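Local coordinates for protein glycosyl hydrolase, family 8 (Clostridium perfringens, PDB 3REN) that probably acts as an alpha-amylase, cleaving alpha-linked glucose polymers with an (alpha/alpha)6-barrel of the glycosyl hydrolase family 8 type, at residues H58-E63 with K89-K94; N202-E207 with E248-K253; V289-N294 with F345-D350; S319-G324 with K329-Y334. One frame throughout, in Å; residues are numbered along the deposited sequence. Where two conformers were deposited one is given.

Interaction 1: H58-E63 with K89-K94; sequences HSVLSE and KEMRLK
Met-91, present as selenomethionine, meets the backbone of Val-60 to Ser-62 with its terminal methyl group. Its CE lies 3.5 Å from Val-60 O and 3.7 Å from Ser-62 N, so one methyl touches the two peptide groups that flank Leu-61. Ser-62 adds its CB, 4.0 Å from Met-91 CE, and Val-60 brings CG1 to 4.4 Å from Met-91 SE. No hydrogen bond joins the two segments. The Met-91 chain runs straight as far as SE and then bends (chi3 71°), which turns CE onto the backbone.

The second shell fixes both sides. Met-91 sits in a type I beta turn from Lys-89 to Arg-92, closed by Arg-92 N to Lys-89 O at 3.1 Å. Across the contact, strand 60-61 runs antiparallel to strand 101-103, with backbone bonds from Val-60 to Lys-102, and Ser-62 pairs with Trp-100. Leu-61 is the N-cap of the helix that follows. Ser-99 serves both segments: its O accepts from Ser-62 OG, and it shares a backbone bond with Met-91.

Chemically, this is a buried touch in which the apolar methyl end of a thioether-type side chain lies on two peptide groups. Of the two segments' polar side-chain atoms, Ser-62 OG is the nearest to that methyl, and it bonds to Ser-99 instead; the polar bonds named here all run to the 99-102 region or stay within the turn.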
# COMPACT_ATOMS: atom_id res chain seq x y z
N HIS A 58 11.06 -15.59 -3.76
CA HIS A 58 10.77 -16.05 -2.39
C HIS A 58 11.50 -15.29 -1.30
O HIS A 58 11.69 -15.77 -0.16
CB HIS A 58 10.94 -17.57 -2.22
CG HIS A 58 9.89 -18.36 -2.95
ND1 HIS A 58 9.88 -19.75 -2.98
CD2 HIS A 58 8.86 -17.96 -3.73
CE1 HIS A 58 8.85 -20.16 -3.71
NE2 HIS A 58 8.23 -19.09 -4.19
N SER A 59 11.89 -14.07 -1.65
CA SER A 59 12.23 -13.07 -0.67
C SER A 59 10.94 -12.59 -0.02
O SER A 59 9.85 -12.84 -0.54
CB SER A 59 12.96 -11.90 -1.33
OG SER A 59 12.08 -11.26 -2.23
N VAL A 60 11.07 -11.92 1.13
CA VAL A 60 9.93 -11.40 1.87
C VAL A 60 10.11 -9.91 2.00
O VAL A 60 11.10 -9.45 2.54
CB VAL A 60 9.91 -11.99 3.29
CG1 VAL A 60 8.89 -11.24 4.20
CG2 VAL A 60 9.62 -13.47 3.25
N LEU A 61 9.14 -9.15 1.53
CA LEU A 61 9.19 -7.69 1.67
C LEU A 61 8.52 -7.22 2.98
O LEU A 61 7.47 -7.79 3.38
CB LEU A 61 8.45 -7.08 0.49
CG LEU A 61 9.11 -7.25 -0.88
CD1 LEU A 61 8.18 -6.79 -2.02
CD2 LEU A 61 10.44 -6.48 -0.95
N SER A 62 9.06 -6.19 3.64
CA SER A 62 8.34 -5.65 4.79
C SER A 62 7.09 -4.92 4.33
O SER A 62 6.16 -4.67 5.13
CB SER A 62 9.21 -4.71 5.62
OG SER A 62 9.74 -3.66 4.80
N GLU A 63 7.08 -4.56 3.04
CA GLU A 63 5.85 -4.12 2.38
C GLU A 63 4.73 -5.16 2.57
O GLU A 63 3.64 -4.80 3.00
CB GLU A 63 6.07 -3.83 0.88
CG GLU A 63 4.80 -3.52 0.03
CD GLU A 63 5.16 -3.44 -1.47
OE1 GLU A 63 5.20 -4.51 -2.15
OE2 GLU A 63 5.46 -2.31 -1.95
N LYS A 89 9.87 -7.81 13.42
CA LYS A 89 10.84 -7.45 14.47
C LYS A 89 12.22 -7.94 14.07
O LYS A 89 13.20 -7.22 14.27
CB LYS A 89 10.43 -8.01 15.84
CG LYS A 89 9.14 -7.34 16.35
CD LYS A 89 8.96 -7.41 17.84
CE LYS A 89 8.49 -8.74 18.35
NZ LYS A 89 8.37 -8.69 19.87
N GLU A 90 12.29 -9.13 13.46
CA GLU A 90 13.57 -9.70 13.03
C GLU A 90 14.16 -9.02 11.81
O GLU A 90 15.33 -9.23 11.46
CB GLU A 90 13.49 -11.24 12.85
CG GLU A 90 13.14 -12.00 14.17
CD GLU A 90 14.02 -11.60 15.36
OE1 GLU A 90 13.46 -11.27 16.45
OE2 GLU A 90 15.27 -11.62 15.23
N MSE A 91 13.34 -8.21 11.14
CA MSE A 91 13.83 -7.45 9.98
C MSE A 91 14.33 -6.07 10.43
O MSE A 91 14.83 -5.29 9.59
CB MSE A 91 12.74 -7.32 8.90
CG MSE A 91 12.37 -8.67 8.29
SE MSE A 91 10.97 -8.60 6.99
CE MSE A 91 11.91 -7.69 5.51
N ARG A 92 14.24 -5.78 11.73
CA ARG A 92 14.70 -4.49 12.23
C ARG A 92 16.20 -4.39 12.05
O ARG A 92 16.92 -5.34 12.32
CB ARG A 92 14.34 -4.23 13.70
CG ARG A 92 14.51 -2.79 14.11
CD ARG A 92 14.29 -2.55 15.62
NE ARG A 92 15.19 -3.36 16.43
CZ ARG A 92 15.02 -3.59 17.74
NH1 ARG A 92 15.90 -4.36 18.40
NH2 ARG A 92 13.98 -3.06 18.38
N LEU A 93 16.68 -3.22 11.62
CA LEU A 93 18.10 -3.03 11.37
C LEU A 93 18.75 -2.28 12.53
O LEU A 93 18.05 -1.84 13.45
CB LEU A 93 18.31 -2.31 10.03
CG LEU A 93 17.85 -3.00 8.73
CD1 LEU A 93 17.88 -1.98 7.55
CD2 LEU A 93 18.68 -4.21 8.40
N LYS A 94 20.07 -2.09 12.48
CA LYS A 94 20.77 -1.39 13.58
C LYS A 94 20.33 0.05 13.67
O LYS A 94 20.34 0.64 14.74
CB LYS A 94 22.30 -1.46 13.42

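Interaction 2: N202-E207 with E248-K253; sequences NGKISE and EESSIK
The backbones stay well apart, their closest CA atoms being those of Lys-204 and Ser-251 at 9.5 Å, so the gap between the loop 202-207 and the start of helix 249-262 is bridged by a long side chain. Lys-204 bends at its second torsion (chi2 -74°) and then extends, carrying NZ to the helix end. There it makes a salt bridge whose hydrogen bond is weak, Lys-204 NZ to Glu-248 OE1 being 3.4 Å. The two side chains run alongside one another, pointing opposite ways. Ser-251 CB lies 3.8 Å from Lys-204 NZ as well.

A water also bridges the two segments. It accepts from Lys-204 NZ at 2.7 Å, donates to Glu-248 OE1 at 3.1 Å and accepts from Ser-251 N at 3.1 Å, an amide in the first helical turn. Ser-250 OG lies 2.8 Å from the same water. Both serines were deposited in two conformers, and their distances hold for one of them.

Stronger partners lie just outside. Lys-204 NZ bonds to Pro-210 O, while Glu-248 OE2 receives Tyr-212 OH and a salt bridge from Arg-241.

Glu-248 is the N-cap residue, and its carboxylate is divided between Arg-241 with Tyr-212 on one oxygen and Lys-204 with water on the other. Two basic partners would be expected to favour its ionised form, and the water, accepting from ammonium and helix amide alike, links both donors to the carboxylate.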
# COMPACT_ATOMS: atom_id res chain seq x y z
N ASN A 202 0.49 21.12 -3.11
CA ASN A 202 1.17 21.83 -4.18
C ASN A 202 1.52 20.95 -5.38
O ASN A 202 2.11 21.42 -6.37
CB ASN A 202 2.43 22.54 -3.65
CG ASN A 202 2.09 23.73 -2.73
OD1 ASN A 202 1.33 24.60 -3.10
ND2 ASN A 202 2.65 23.73 -1.53
N GLY A 203 1.15 19.68 -5.32
CA GLY A 203 1.51 18.76 -6.38
C GLY A 203 0.39 18.27 -7.27
O GLY A 203 0.54 17.23 -7.93
N LYS A 204 -0.73 18.99 -7.33
CA LYS A 204 -1.76 18.64 -8.32
C LYS A 204 -1.23 18.73 -9.73
O LYS A 204 -0.40 19.59 -10.02
CB LYS A 204 -2.98 19.55 -8.25
CG LYS A 204 -3.93 19.28 -7.09
CD LYS A 204 -4.75 18.04 -7.30
CE LYS A 204 -5.90 18.03 -6.29
NZ LYS A 204 -6.67 16.74 -6.33
N ILE A 205 -1.72 17.86 -10.61
CA ILE A 205 -1.21 17.80 -11.96
C ILE A 205 -1.80 18.97 -12.74
O ILE A 205 -1.05 19.78 -13.26
CB ILE A 205 -1.54 16.47 -12.68
CG1 ILE A 205 -0.80 15.28 -12.05
CG2 ILE A 205 -1.20 16.57 -14.21
CD1 ILE A 205 0.71 15.32 -12.19
N SER A 206 -3.14 19.04 -12.81
CA SER A 206 -3.81 20.13 -13.54
C SER A 206 -5.26 20.23 -13.12
O SER A 206 -5.77 19.41 -12.35
CB SER A 206 -3.71 19.95 -15.08
OG SER A 206 -4.59 18.92 -15.56
N GLU A 207 -5.95 21.23 -13.67
CA GLU A 207 -7.36 21.43 -13.33
C GLU A 207 -8.23 20.37 -14.03
O GLU A 207 -9.17 19.85 -13.45
CB GLU A 207 -7.81 22.88 -13.67
CG GLU A 207 -7.37 23.49 -15.08
CD GLU A 207 -6.07 22.91 -15.78
OE1 GLU A 207 -4.90 23.33 -15.40
OE2 GLU A 207 -6.25 22.09 -16.76
N GLU A 248 -10.60 15.59 -1.02
CA GLU A 248 -10.32 15.05 -2.36
C GLU A 248 -11.59 15.00 -3.24
O GLU A 248 -11.71 14.11 -4.07
CB GLU A 248 -9.71 13.64 -2.28
CG GLU A 248 -8.25 13.61 -1.74
CD GLU A 248 -7.27 14.48 -2.56
OE1 GLU A 248 -7.50 14.64 -3.76
OE2 GLU A 248 -6.29 15.02 -2.01
N GLU A 249 -12.46 15.97 -3.11
CA GLU A 249 -13.69 15.99 -3.88
C GLU A 249 -13.48 16.00 -5.41
O GLU A 249 -14.06 15.21 -6.08
CB GLU A 249 -14.58 17.17 -3.44
CG GLU A 249 -15.02 17.13 -1.99
CD GLU A 249 -16.05 18.20 -1.61
OE1 GLU A 249 -15.78 19.39 -1.64
N SER A 250 -12.56 16.80 -5.90
CA SER A 250 -12.36 16.90 -7.35
C SER A 250 -11.63 15.72 -7.96
O SER A 250 -11.86 15.36 -9.11
CB SER A 250 -11.69 18.23 -7.76
OG SER A 250 -10.32 18.26 -7.38
N SER A 251 -10.75 15.10 -7.19
CA SER A 251 -10.02 13.95 -7.71
C SER A 251 -10.92 12.74 -7.79
O SER A 251 -10.91 11.99 -8.77
CB SER A 251 -8.83 13.65 -6.82
OG SER A 251 -8.16 12.52 -7.34
N ILE A 252 -11.72 12.54 -6.74
CA ILE A 252 -12.65 11.44 -6.68
C ILE A 252 -13.72 11.57 -7.77
O ILE A 252 -14.09 10.59 -8.40
CB ILE A 252 -13.28 11.31 -5.28
CG1 ILE A 252 -12.21 10.89 -4.27
CG2 ILE A 252 -14.42 10.30 -5.28
CD1 ILE A 252 -12.71 10.87 -2.82
N LYS A 253 -14.22 12.78 -7.99
CA LYS A 253 -15.14 13.03 -9.11
C LYS A 253 -14.47 12.60 -10.44
O LYS A 253 -15.08 11.92 -11.27
CB LYS A 253 -15.52 14.52 -9.11
CG LYS A 253 -16.71 14.90 -9.99
CD LYS A 253 -16.76 16.43 -10.16
CE LYS A 253 -17.52 16.86 -11.44
NZ LYS A 253 -19.00 16.93 -11.24
O HOH W 1 -9.13 16.85 -5.22

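Interaction 3: V289-N294 with F345-D350; sequences VALIAN and FQKYKD
Lys-347 lays its aliphatic chain against Asn-294 and Leu-291, and the whole contact rests on that one side chain. The backbones come closest at the CA atoms of Asn-294 and Lys-347, 7.2 Å apart.

The apolar part is small. Leu-291 CD2 lies 3.9 Å from Lys-347 CG.

The larger part is carbon against amide. Asn-294 has CG anti to its backbone nitrogen (chi1 179°), which sends the amide out to the lysine, whose chain lies roughly perpendicular to both partners. Lys-347 CB, CG and CD stand above the amide plane, with CB 3.9 Å from Asn-294 ND2 and CG 3.9 Å from Asn-294 CG. Farther along, Lys-347 CE reaches Asn-294 OD1 at 3.4 Å. The ammonium does not bond here: Lys-347 NZ is 4.5 Å from Asn-294 OD1.

No hydrogen bond crosses the contact; backbone bonds lie within each segment. Helix 283-296 keeps its regular pattern, for example Asn-294 N to Ala-290 O at 2.8 Å. On the other side Tyr-348 N reaches Phe-345 O at 2.9 Å, beyond which the chain runs on to its C-terminus.

Around the contact, Leu-291 also touches Leu-239 of helix 231-243, and Ala-293 packs on helix 299-312, while Phe-345 points away from the contact and its side chain touches helix 21-33. An (alpha/alpha)6-barrel is built of six inner and six outer helices; here, at the protein surface, helix 283-296 meets the chain that follows from the last helix, 335-346.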
# COMPACT_ATOMS: atom_id res chain seq x y z
N VAL A 289 -9.30 2.12 -5.32
CA VAL A 289 -10.54 2.80 -5.68
C VAL A 289 -11.68 2.30 -4.78
O VAL A 289 -12.47 3.09 -4.27
CB VAL A 289 -10.87 2.55 -7.18
CG1 VAL A 289 -12.23 3.15 -7.52
CG2 VAL A 289 -9.80 3.17 -8.09
N ALA A 290 -11.73 0.98 -4.56
CA ALA A 290 -12.68 0.38 -3.62
C ALA A 290 -12.49 0.89 -2.20
O ALA A 290 -13.46 1.15 -1.50
CB ALA A 290 -12.58 -1.17 -3.65
N LEU A 291 -11.24 1.02 -1.75
CA LEU A 291 -11.00 1.55 -0.37
C LEU A 291 -11.41 3.03 -0.22
O LEU A 291 -11.92 3.46 0.84
CB LEU A 291 -9.54 1.36 0.05
CG LEU A 291 -9.27 -0.13 0.29
CD1 LEU A 291 -7.79 -0.38 0.21
CD2 LEU A 291 -9.89 -0.59 1.64
N ILE A 292 -11.18 3.79 -1.28
CA ILE A 292 -11.64 5.17 -1.36
C ILE A 292 -13.17 5.22 -1.26
O ILE A 292 -13.72 5.98 -0.45
CB ILE A 292 -11.14 5.84 -2.65
CG1 ILE A 292 -9.62 6.11 -2.55
CG2 ILE A 292 -11.87 7.13 -2.91
CD1 ILE A 292 -8.98 6.27 -3.94
N ALA A 293 -13.85 4.41 -2.07
CA ALA A 293 -15.31 4.44 -2.17
C ALA A 293 -15.90 3.97 -0.85
O ALA A 293 -16.89 4.52 -0.39
CB ALA A 293 -15.79 3.54 -3.27
N ASN A 294 -15.26 2.96 -0.25
CA ASN A 294 -15.69 2.49 1.06
C ASN A 294 -15.64 3.61 2.08
O ASN A 294 -16.61 3.85 2.82
CB ASN A 294 -14.81 1.35 1.57
CG ASN A 294 -15.25 0.86 2.96
OD1 ASN A 294 -14.57 1.08 3.96
ND2 ASN A 294 -16.41 0.21 3.02
N PHE A 345 -11.33 -6.74 -0.55
CA PHE A 345 -12.38 -7.77 -0.34
C PHE A 345 -12.79 -7.77 1.13
O PHE A 345 -13.95 -8.08 1.45
CB PHE A 345 -11.92 -9.18 -0.75
CG PHE A 345 -11.98 -9.46 -2.24
CD1 PHE A 345 -13.03 -8.95 -3.02
CD2 PHE A 345 -11.02 -10.25 -2.83
CE1 PHE A 345 -13.12 -9.23 -4.38
CE2 PHE A 345 -11.07 -10.52 -4.23
CZ PHE A 345 -12.13 -10.02 -4.99
N GLN A 346 -11.87 -7.45 2.05
CA GLN A 346 -12.23 -7.35 3.49
C GLN A 346 -13.39 -6.37 3.79
O GLN A 346 -14.15 -6.57 4.74
CB GLN A 346 -11.00 -6.99 4.33
CG GLN A 346 -11.22 -6.91 5.84
CD GLN A 346 -9.90 -6.74 6.57
OE1 GLN A 346 -9.12 -5.82 6.27
NE2 GLN A 346 -9.60 -7.66 7.49
N LYS A 347 -13.49 -5.30 3.00
CA LYS A 347 -14.62 -4.35 3.09
C LYS A 347 -15.92 -4.80 2.41
O LYS A 347 -16.95 -4.15 2.57
CB LYS A 347 -14.24 -3.01 2.47
CG LYS A 347 -13.04 -2.33 3.14
CD LYS A 347 -13.18 -2.28 4.63
CE LYS A 347 -12.31 -1.13 5.14
NZ LYS A 347 -11.80 -1.46 6.44
N TYR A 348 -15.84 -5.85 1.61
CA TYR A 348 -16.98 -6.36 0.82
C TYR A 348 -17.78 -7.36 1.66
O TYR A 348 -17.31 -8.45 1.98
CB TYR A 348 -16.47 -6.98 -0.51
CG TYR A 348 -17.52 -7.62 -1.41
CD1 TYR A 348 -18.69 -6.93 -1.76
CD2 TYR A 348 -17.32 -8.89 -1.95
CE1 TYR A 348 -19.65 -7.51 -2.60
CE2 TYR A 348 -18.28 -9.49 -2.79
CZ TYR A 348 -19.43 -8.77 -3.12
OH TYR A 348 -20.38 -9.31 -3.95
N LYS A 349 -18.96 -6.95 2.07
CA LYS A 349 -19.86 -7.65 2.98
C LYS A 349 -20.90 -8.61 2.42
O LYS A 349 -21.57 -9.26 3.15
CB LYS A 349 -20.65 -6.65 3.80
CG LYS A 349 -19.87 -5.81 4.70
CE LYS A 349 -22.07 -5.96 6.12
NZ LYS A 349 -22.61 -6.20 7.44
N ASP A 350 -21.09 -8.60 1.13
CA ASP A 350 -22.09 -9.46 0.45
C ASP A 350 -21.57 -10.81 -0.05
O ASP A 350 -20.36 -11.07 -0.12
CB ASP A 350 -22.74 -8.70 -0.73
CG ASP A 350 -23.32 -7.37 -0.30
OD1 ASP A 350 -23.81 -7.30 0.85
OD2 ASP A 350 -23.24 -6.39 -1.09
OXT ASP A 350 -22.36 -11.68 -0.43

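Interaction 4: S319-G324 with K329-Y334; sequences SVLYGG and KTNSVY
Two first torsions bring the groups together: Leu-321 and Asn-331 each place CG beside the backbone nitrogen (chi1 -52° and -73°), and Leu-321 has its CD1 branch extended (chi2 180°). The leucine thus reaches across between Asn-331 and Val-333. Leu-321 CD1 lies 3.7 Å from Asn-331 OD1, with the two side chains crossing at a slant, and Leu-321 CD2 lies 3.7 Å from Val-333 CG2, these two branched chains passing side by side and pointing opposite ways. Val-320 CG2 lies against the amide, about equally close to its two polar atoms, 3.9 Å from Asn-331 OD1 and 4.0 Å from Asn-331 ND2. No hydrogen bond crosses the contact; it is methyl groups against an amide and a valine.

Backbone turns set the positions. A type I turn from Ser-319 to Tyr-322 overlaps a type II turn from Leu-321 to Gly-324, closed by Gly-324 N to Leu-321 O at 2.8 Å. Gly-323 sits at the third place of the latter, where its positive phi favours glycine. Across the contact, Asn-331 also has positive phi, and with Ser-332 it faces Asp-327 in a G1 beta bulge.

Both segments belong to the loop between helix 299-312 and helix 335-346, with Tyr-334 at the N-cap position of the latter. Leu-321 and Val-333 together pack on Phe-29 of helix 21-33, while Val-320 and Val-333 touch Tyr-45, and backbone bonds tie Gly-323 and Gly-324 to Ile-314.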
# COMPACT_ATOMS: atom_id res chain seq x y z
N SER A 319 -6.70 -24.72 -11.02
CA SER A 319 -5.47 -23.94 -11.08
C SER A 319 -4.82 -23.89 -9.71
O SER A 319 -5.49 -23.64 -8.70
CB SER A 319 -5.76 -22.49 -11.49
OG SER A 319 -4.54 -21.79 -11.66
N VAL A 320 -3.50 -24.08 -9.68
CA VAL A 320 -2.74 -23.84 -8.46
C VAL A 320 -2.92 -22.39 -7.97
O VAL A 320 -2.69 -22.10 -6.79
CB VAL A 320 -1.25 -24.18 -8.60
CG1 VAL A 320 -1.06 -25.66 -9.01
CG2 VAL A 320 -0.56 -23.23 -9.56
N LEU A 321 -3.41 -21.51 -8.86
CA LEU A 321 -3.58 -20.10 -8.50
C LEU A 321 -4.99 -19.77 -8.08
O LEU A 321 -5.30 -18.60 -7.88
CB LEU A 321 -3.15 -19.14 -9.62
CG LEU A 321 -1.77 -19.29 -10.22
CD1 LEU A 321 -1.55 -18.24 -11.32
CD2 LEU A 321 -0.68 -19.24 -9.11
N TYR A 322 -5.84 -20.79 -7.97
CA TYR A 322 -7.21 -20.59 -7.51
C TYR A 322 -7.24 -19.65 -6.30
O TYR A 322 -6.59 -19.88 -5.27
CB TYR A 322 -7.85 -21.92 -7.15
CG TYR A 322 -9.21 -21.77 -6.57
CD1 TYR A 322 -10.30 -21.39 -7.39
CD2 TYR A 322 -9.44 -21.98 -5.21
CE1 TYR A 322 -11.57 -21.23 -6.87
CE2 TYR A 322 -10.74 -21.81 -4.67
CZ TYR A 322 -11.79 -21.44 -5.52
OH TYR A 322 -13.07 -21.27 -5.03
N GLY A 323 -8.02 -18.59 -6.42
CA GLY A 323 -8.25 -17.67 -5.33
C GLY A 323 -7.39 -16.43 -5.48
O GLY A 323 -7.70 -15.39 -4.91
N GLY A 324 -6.30 -16.55 -6.25
CA GLY A 324 -5.35 -15.45 -6.42
C GLY A 324 -5.48 -14.58 -7.67
O GLY A 324 -6.38 -14.76 -8.48
N LYS A 329 -0.94 -18.76 -17.16
CA LYS A 329 -0.11 -19.39 -18.21
C LYS A 329 1.31 -19.58 -17.76
O LYS A 329 1.94 -20.54 -18.14
CB LYS A 329 -0.05 -18.54 -19.49
CG LYS A 329 -1.40 -18.13 -20.09
CD LYS A 329 -1.80 -19.01 -21.25
CE LYS A 329 -2.45 -18.20 -22.38
NZ LYS A 329 -3.74 -17.54 -21.98
N THR A 330 1.82 -18.65 -16.98
CA THR A 330 3.21 -18.64 -16.59
C THR A 330 3.39 -18.77 -15.08
O THR A 330 4.52 -18.78 -14.60
CB THR A 330 3.88 -17.31 -17.01
OG1 THR A 330 3.14 -16.23 -16.44
CG2 THR A 330 3.91 -17.15 -18.56
N ASN A 331 2.29 -18.86 -14.33
CA ASN A 331 2.32 -18.76 -12.85
C ASN A 331 3.04 -17.52 -12.32
O ASN A 331 3.72 -17.56 -11.28
CB ASN A 331 2.90 -20.02 -12.20
CG ASN A 331 1.94 -21.17 -12.28
OD1 ASN A 331 0.73 -20.95 -12.49
ND2 ASN A 331 2.44 -22.38 -12.11
N SER A 332 2.89 -16.42 -13.04
CA SER A 332 3.46 -15.15 -12.61
C SER A 332 2.48 -14.42 -11.65
O SER A 332 1.34 -14.19 -11.99
CB SER A 332 3.75 -14.28 -13.84
OG SER A 332 4.15 -13.00 -13.43
N VAL A 333 2.94 -14.09 -10.44
CA VAL A 333 2.05 -13.60 -9.38
C VAL A 333 2.85 -12.55 -8.59
O VAL A 333 4.03 -12.78 -8.35
CB VAL A 333 1.61 -14.75 -8.42
CG1 VAL A 333 0.90 -14.22 -7.16
CG2 VAL A 333 0.70 -15.76 -9.12
N TYR A 334 2.22 -11.44 -8.22
CA TYR A 334 2.82 -10.43 -7.37
C TYR A 334 2.07 -10.32 -6.05
O TYR A 334 0.88 -10.02 -6.06
CB TYR A 334 2.90 -9.04 -8.08
CG TYR A 334 4.04 -9.05 -9.06
CD1 TYR A 334 3.90 -9.63 -10.32
CD2 TYR A 334 5.30 -8.57 -8.68
CE1 TYR A 334 4.99 -9.69 -11.21
CE2 TYR A 334 6.39 -8.62 -9.55
CZ TYR A 334 6.23 -9.18 -10.81
OH TYR A 334 7.31 -9.23 -11.66

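In the fold
The four contacts are spread around a single helical barrel rather than clustered. Interactions 2 and 3 are the pair that touches: Ile-252 CD1 packs on Ile-292 CG2 at 3.8 Å, although their centres are 22 Å apart. Interaction 4 is nested within the stretch of chain closed by interaction 3, their nearest atoms about 6 Å apart. Interaction 1 lies across the chain's centre from interactions 2 and 3, its centre 28 Å from that of interaction 3, and its nearest atoms come within about 7 Å of interaction 4. The Val-320 side chain in interaction 4 is about 6 Å from a bound magnesium ion; for the Lys-347 side chain in interaction 3 the distance to a bound magnesium ion is about 14 Å.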